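Acyl-CoA synthetase (AMP-forming)/AMP-acid ligase II-like protein (Dyadobacter fermentans, PDB 4GS5) probably activates medium-chain fatty acids as their CoA thioesters, as an enzyme of the ATP-dependent AMP-binding family. Local coordinates at residues F204-L218 against V230-F243. Residues are numbered along the deposited sequence; the frame is centred on the assembly and turned at random.
Sequences FLPGIQYGVDERGCL and VQTNDLVEIHGNAF. With EDO (1,2-ethanediol), chain X.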
loop_
_atom_site.group_PDB
_atom_site.type_symbol
_atom_site.label_atom_id
_atom_site.label_comp_id
_atom_site.label_asym_id
_atom_site.label_seq_id
_atom_site.Cartn_x
_atom_site.Cartn_y
_atom_site.Cartn_z
ATOM N N PHE A 204 -4.040 -10.734 7.649
ATOM C CA PHE A 204 -2.874 -11.513 7.220
ATOM C C PHE A 204 -3.247 -12.807 6.497
ATOM O O PHE A 204 -4.076 -13.580 6.969
ATOM C CB PHE A 204 -1.980 -11.841 8.426
ATOM C CG PHE A 204 -1.231 -10.647 8.969
ATOM C CD1 PHE A 204 -0.211 -10.046 8.220
ATOM C CD2 PHE A 204 -1.565 -10.108 10.210
ATOM C CE1 PHE A 204 0.474 -8.937 8.709
ATOM C CE2 PHE A 204 -0.891 -8.992 10.715
ATOM C CZ PHE A 204 0.135 -8.409 9.977
ATOM N N LEU A 205 -2.622 -13.035 5.345
ATOM C CA LEU A 205 -2.772 -14.289 4.618
ATOM C C LEU A 205 -2.191 -15.449 5.431
ATOM O O LEU A 205 -1.286 -15.256 6.239
ATOM C CB LEU A 205 -2.060 -14.194 3.267
ATOM C CG LEU A 205 -2.699 -13.249 2.254
ATOM C CD1 LEU A 205 -1.751 -12.982 1.088
ATOM C CD2 LEU A 205 -4.008 -13.820 1.764
ATOM N N PRO A 206 -2.704 -16.666 5.211
ATOM C CA PRO A 206 -2.213 -17.804 5.998
ATOM C C PRO A 206 -0.744 -18.089 5.668
ATOM O O PRO A 206 -0.335 -17.944 4.516
ATOM C CB PRO A 206 -3.097 -18.962 5.523
ATOM C CG PRO A 206 -3.458 -18.589 4.093
ATOM C CD PRO A 206 -3.557 -17.083 4.078
ATOM N N GLY A 207 0.035 -18.471 6.668
ATOM C CA GLY A 207 1.433 -18.798 6.453
ATOM C C GLY A 207 2.359 -17.624 6.680
ATOM O O GLY A 207 3.577 -17.779 6.683
ATOM N N ILE A 208 1.781 -16.445 6.873
ATOM C CA ILE A 208 2.555 -15.264 7.207
ATOM C C ILE A 208 2.737 -15.164 8.722
ATOM O O ILE A 208 1.764 -15.216 9.471
ATOM C CB ILE A 208 1.854 -13.981 6.711
ATOM C CG1 ILE A 208 1.675 -14.011 5.193
ATOM C CG2 ILE A 208 2.632 -12.747 7.119
ATOM C CD1 ILE A 208 3.003 -14.115 4.404
ATOM N N GLN A 209 3.979 -15.030 9.175
ATOM C CA GLN A 209 4.246 -14.721 10.581
ATOM C C GLN A 209 4.461 -13.212 10.662
ATOM O O GLN A 209 5.061 -12.619 9.755
ATOM C CB GLN A 209 5.482 -15.474 11.090
ATOM C CG GLN A 209 5.338 -16.992 11.075
ATOM C CD GLN A 209 6.250 -17.659 10.050
ATOM O OE1 GLN A 209 5.785 -18.368 9.151
ATOM N NE2 GLN A 209 7.558 -17.432 10.181
ATOM N N TYR A 210 3.973 -12.595 11.735
ATOM C CA TYR A 210 3.928 -11.128 11.827
ATOM C C TYR A 210 4.167 -10.644 13.251
ATOM O O TYR A 210 4.007 -11.398 14.213
ATOM C CB TYR A 210 2.587 -10.591 11.305
ATOM C CG TYR A 210 1.390 -11.316 11.889
ATOM C CD1 TYR A 210 0.865 -10.944 13.122
ATOM C CD2 TYR A 210 0.795 -12.382 11.217
ATOM C CE1 TYR A 210 -0.222 -11.610 13.673
ATOM C CE2 TYR A 210 -0.300 -13.057 11.762
ATOM C CZ TYR A 210 -0.800 -12.657 12.985
ATOM O OH TYR A 210 -1.874 -13.313 13.535
ATOM N N GLY A 211 4.567 -9.385 13.376
ATOM C CA GLY A 211 4.840 -8.789 14.677
ATOM C C GLY A 211 5.307 -7.365 14.443
ATOM O O GLY A 211 5.336 -6.919 13.300
ATOM N N VAL A 212 5.675 -6.655 15.504
ATOM C CA VAL A 212 6.218 -5.305 15.362
ATOM C C VAL A 212 7.571 -5.203 16.064
ATOM O O VAL A 212 7.830 -5.931 17.006
ATOM C CB VAL A 212 5.252 -4.230 15.934
ATOM C CG1 VAL A 212 3.972 -4.166 15.109
ATOM C CG2 VAL A 212 4.936 -4.528 17.390
ATOM N N ASP A 213 8.435 -4.311 15.590
ATOM C CA ASP A 213 9.692 -4.045 16.267
ATOM C C ASP A 213 9.432 -3.055 17.399
ATOM O O ASP A 213 8.274 -2.760 17.721
ATOM C CB ASP A 213 10.733 -3.488 15.288
ATOM C CG ASP A 213 10.315 -2.164 14.684
ATOM O OD1 ASP A 213 9.320 -1.574 15.161
ATOM O OD2 ASP A 213 10.979 -1.705 13.732
ATOM N N GLU A 214 10.502 -2.530 17.984
ATOM C CA GLU A 214 10.392 -1.643 19.142
ATOM C C GLU A 214 9.736 -0.299 18.819
ATOM O O GLU A 214 9.322 0.429 19.724
ATOM C CB GLU A 214 11.770 -1.424 19.781
ATOM C CG GLU A 214 12.401 -2.702 20.310
ATOM C CD GLU A 214 13.739 -2.465 21.001
ATOM O OE1 GLU A 214 14.598 -1.756 20.427
ATOM O OE2 GLU A 214 13.932 -2.989 22.122
ATOM N N ARG A 215 9.632 0.023 17.532
ATOM C CA ARG A 215 9.021 1.283 17.107
ATOM C C ARG A 215 7.516 1.127 16.930
ATOM O O ARG A 215 6.781 2.115 16.822
ATOM C CB ARG A 215 9.635 1.767 15.791
ATOM C CG ARG A 215 11.150 1.979 15.825
ATOM C CD ARG A 215 11.683 2.225 14.416
ATOM N NE ARG A 215 11.363 1.117 13.517
ATOM C CZ ARG A 215 11.365 1.203 12.191
ATOM N NH1 ARG A 215 11.067 0.143 11.450
ATOM N NH2 ARG A 215 11.661 2.351 11.604
ATOM N N GLY A 216 7.066 -0.122 16.894
ATOM C CA GLY A 216 5.692 -0.431 16.559
ATOM C C GLY A 216 5.478 -0.622 15.063
ATOM O O GLY A 216 4.346 -0.561 14.589
ATOM N N CYS A 217 6.562 -0.847 14.318
ATOM C CA CYS A 217 6.485 -1.032 12.865
ATOM C C CYS A 217 6.401 -2.511 12.464
ATOM O O CYS A 217 7.115 -3.362 12.999
ATOM C CB CYS A 217 7.702 -0.411 12.175
ATOM S SG CYS A 217 7.775 1.397 12.183
ATOM N N LEU A 218 5.570 -2.790 11.472
ATOM C CA LEU A 218 5.287 -4.161 11.061
ATOM C C LEU A 218 6.507 -4.868 10.490
ATOM O O LEU A 218 7.231 -4.325 9.636
ATOM C CB LEU A 218 4.179 -4.162 10.010
ATOM C CG LEU A 218 3.688 -5.514 9.473
ATOM C CD1 LEU A 218 3.071 -6.355 10.594
ATOM C CD2 LEU A 218 2.664 -5.286 8.360
ATOM N N VAL A 230 11.133 -9.522 7.121
ATOM C CA VAL A 230 11.222 -8.250 6.436
ATOM C C VAL A 230 10.662 -7.187 7.367
ATOM O O VAL A 230 9.528 -7.300 7.834
ATOM C CB VAL A 230 10.406 -8.282 5.127
ATOM C CG1 VAL A 230 10.312 -6.890 4.513
ATOM C CG2 VAL A 230 11.022 -9.266 4.149
ATOM N N GLN A 231 11.463 -6.166 7.649
ATOM C CA GLN A 231 11.061 -5.096 8.555
ATOM C C GLN A 231 10.569 -3.908 7.743
ATOM O O GLN A 231 11.334 -3.345 6.961
ATOM C CB GLN A 231 12.253 -4.669 9.422
ATOM C CG GLN A 231 11.905 -3.569 10.427
ATOM C CD GLN A 231 10.833 -4.006 11.410
ATOM O OE1 GLN A 231 11.074 -4.863 12.256
ATOM N NE2 GLN A 231 9.640 -3.432 11.290
ATOM N N THR A 232 9.296 -3.535 7.899
ATOM C CA THR A 232 8.773 -2.363 7.194
ATOM C C THR A 232 9.040 -1.126 8.028
ATOM O O THR A 232 9.539 -1.224 9.152
ATOM C CB THR A 232 7.260 -2.443 6.947
ATOM O OG1 THR A 232 6.553 -2.317 8.196
ATOM C CG2 THR A 232 6.893 -3.759 6.276
ATOM N N ASN A 233 8.717 0.041 7.479
ATOM C CA ASN A 233 8.704 1.261 8.279
ATOM C C ASN A 233 7.253 1.727 8.438
ATOM O O ASN A 233 6.993 2.911 8.665
ATOM C CB ASN A 233 9.579 2.356 7.650
ATOM C CG ASN A 233 11.059 1.975 7.592
ATOM O OD1 ASN A 233 11.636 1.534 8.585
ATOM N ND2 ASN A 233 11.682 2.159 6.421
ATOM N N ASP A 234 6.313 0.788 8.308
ATOM C CA ASP A 234 4.901 1.082 8.560
ATOM C C ASP A 234 4.518 0.903 10.028
ATOM O O ASP A 234 4.490 -0.217 10.537
ATOM C CB ASP A 234 3.985 0.195 7.705
ATOM C CG ASP A 234 4.080 0.504 6.217
ATOM O OD1 ASP A 234 4.328 1.671 5.852
ATOM O OD2 ASP A 234 3.908 -0.427 5.416
ATOM N N LEU A 235 4.210 2.011 10.695
ATOM C CA LEU A 235 3.591 1.980 12.020
ATOM C C LEU A 235 2.191 1.349 11.935
ATOM O O LEU A 235 1.333 1.810 11.171
ATOM C CB LEU A 235 3.462 3.413 12.533
ATOM C CG LEU A 235 3.525 3.731 14.013
ATOM C CD1 LEU A 235 4.905 3.397 14.570
ATOM C CD2 LEU A 235 3.199 5.210 14.215
ATOM N N VAL A 236 1.944 0.317 12.739
ATOM C CA VAL A 236 0.679 -0.405 12.676
ATOM C C VAL A 236 0.153 -0.730 14.071
ATOM O O VAL A 236 0.879 -0.689 15.045
ATOM C CB VAL A 236 0.804 -1.736 11.871
ATOM C CG1 VAL A 236 1.370 -1.463 10.450
ATOM C CG2 VAL A 236 1.686 -2.750 12.602
ATOM N N GLU A 237 -1.118 -1.074 14.152
ATOM C CA GLU A 237 -1.630 -1.703 15.352
ATOM C C GLU A 237 -2.167 -3.055 14.954
ATOM O O GLU A 237 -3.060 -3.145 14.113
ATOM C CB GLU A 237 -2.737 -0.856 15.971
ATOM C CG GLU A 237 -2.222 0.296 16.802
ATOM C CD GLU A 237 -1.806 -0.134 18.204
ATOM O OE1 GLU A 237 -1.983 -1.327 18.549
ATOM O OE2 GLU A 237 -1.303 0.725 18.962
ATOM N N ILE A 238 -1.607 -4.110 15.535
ATOM C CA ILE A 238 -2.096 -5.460 15.271
ATOM C C ILE A 238 -3.346 -5.785 16.109
ATOM O O ILE A 238 -3.426 -5.418 17.275
ATOM C CB ILE A 238 -0.966 -6.514 15.445
ATOM C CG1 ILE A 238 0.077 -6.326 14.328
ATOM C CG2 ILE A 238 -1.518 -7.936 15.411
ATOM C CD1 ILE A 238 1.300 -7.181 14.454
ATOM N N HIS A 239 -4.317 -6.450 15.494
ATOM C CA HIS A 239 -5.532 -6.892 16.190
ATOM C C HIS A 239 -5.823 -8.338 15.794
ATOM O O HIS A 239 -6.383 -8.602 14.716
ATOM C CB HIS A 239 -6.728 -6.035 15.770
ATOM C CG HIS A 239 -6.595 -4.589 16.114
ATOM N ND1 HIS A 239 -6.201 -3.635 15.196
ATOM C CD2 HIS A 239 -6.810 -3.926 17.271
ATOM C CE1 HIS A 239 -6.177 -2.451 15.778
ATOM N NE2 HIS A 239 -6.536 -2.602 17.041
ATOM N N GLY A 240 -5.426 -9.284 16.629
ATOM C CA GLY A 240 -5.532 -10.678 16.235
ATOM C C GLY A 240 -4.764 -10.868 14.930
ATOM O O GLY A 240 -3.690 -10.295 14.752
ATOM N N ASN A 241 -5.313 -11.641 13.999
ATOM C CA ASN A 241 -4.610 -11.921 12.747
ATOM C C ASN A 241 -4.781 -10.868 11.642
ATOM O O ASN A 241 -4.944 -11.207 10.470
ATOM C CB ASN A 241 -5.023 -13.290 12.212
ATOM C CG ASN A 241 -6.393 -13.268 11.570
ATOM O OD1 ASN A 241 -7.265 -12.479 11.957
ATOM N ND2 ASN A 241 -6.589 -14.127 10.572
ATOM N N ALA A 242 -4.731 -9.596 12.020
ATOM C CA ALA A 242 -4.963 -8.494 11.095
ATOM C C ALA A 242 -4.289 -7.249 11.644
ATOM O O ALA A 242 -3.906 -7.207 12.811
ATOM C CB ALA A 242 -6.487 -8.238 10.914
ATOM N N PHE A 243 -4.141 -6.222 10.820
ATOM C CA PHE A 243 -3.559 -4.992 11.334
ATOM C C PHE A 243 -4.200 -3.770 10.744
ATOM O O PHE A 243 -4.804 -3.809 9.674
ATOM C CB PHE A 243 -2.037 -4.943 11.111
ATOM C CG PHE A 243 -1.630 -4.661 9.669
ATOM C CD1 PHE A 243 -1.405 -3.367 9.233
ATOM C CD2 PHE A 243 -1.445 -5.707 8.772
ATOM C CE1 PHE A 243 -1.007 -3.114 7.908
ATOM C CE2 PHE A 243 -1.041 -5.467 7.449
ATOM C CZ PHE A 243 -0.827 -4.181 7.016
HETATM C C1 EDO X . -1.793 -21.754 2.569
HETATM O O1 EDO X . -2.567 -22.159 1.438
HETATM C C2 EDO X . -0.728 -20.778 2.092
HETATM O O2 EDO X . 0.089 -20.347 3.191
#
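Arg215 reaches from the turn after strand 209-212 to Asn233 on strand 230-238, where NH1 and NH2 both grip Asn233 OD1, NH2 at 3.1 Å from it, with the amide plane perpendicular to the guanidinium. NE and NH1 turn back to Asp213 OD2 in a side-on salt bridge, and Cys217 SG lies over one guanidinium face. Asp213 OD1 forms an Asx turn with Arg215 N and also accepts Cys217 N. With an alanine in place of Asp213, the guanidinium would probably lack its carboxylate mate and the type I turn be less firmly fixed.

Beyond CB, Gln231 bends at chi2 (61°) across this carboxylate: CG lies 3.9 Å and CD 3.3 Å from Asp213 OD2, and OE1 3.3 Å from Asp213 CB. At the tip, NE2 donates almost straight to Thr232 O (3.1 Å, 170°) and, from above the carbonyl plane, to Cys217 O (3.0 Å), which takes Asp213 N on its opposite face.

Strands 217-221 and 230-238 form an antiparallel hairpin, Cys217 and Leu235 a non-hydrogen-bonded pair; strand 242-248 flanks 230-238 on its other side. Leu218 O accepts both Thr232 N and OG1. Leu218 CD2 sits over a face of the Phe243 ring, 4.0 Å from its centroid; that ring also meets Phe204 and, edge-to-face, Tyr179. The Asp213 carboxylate thus fixes the turn and sets Arg215 to meet Asn233, while methyl and ring contacts hold the buried end.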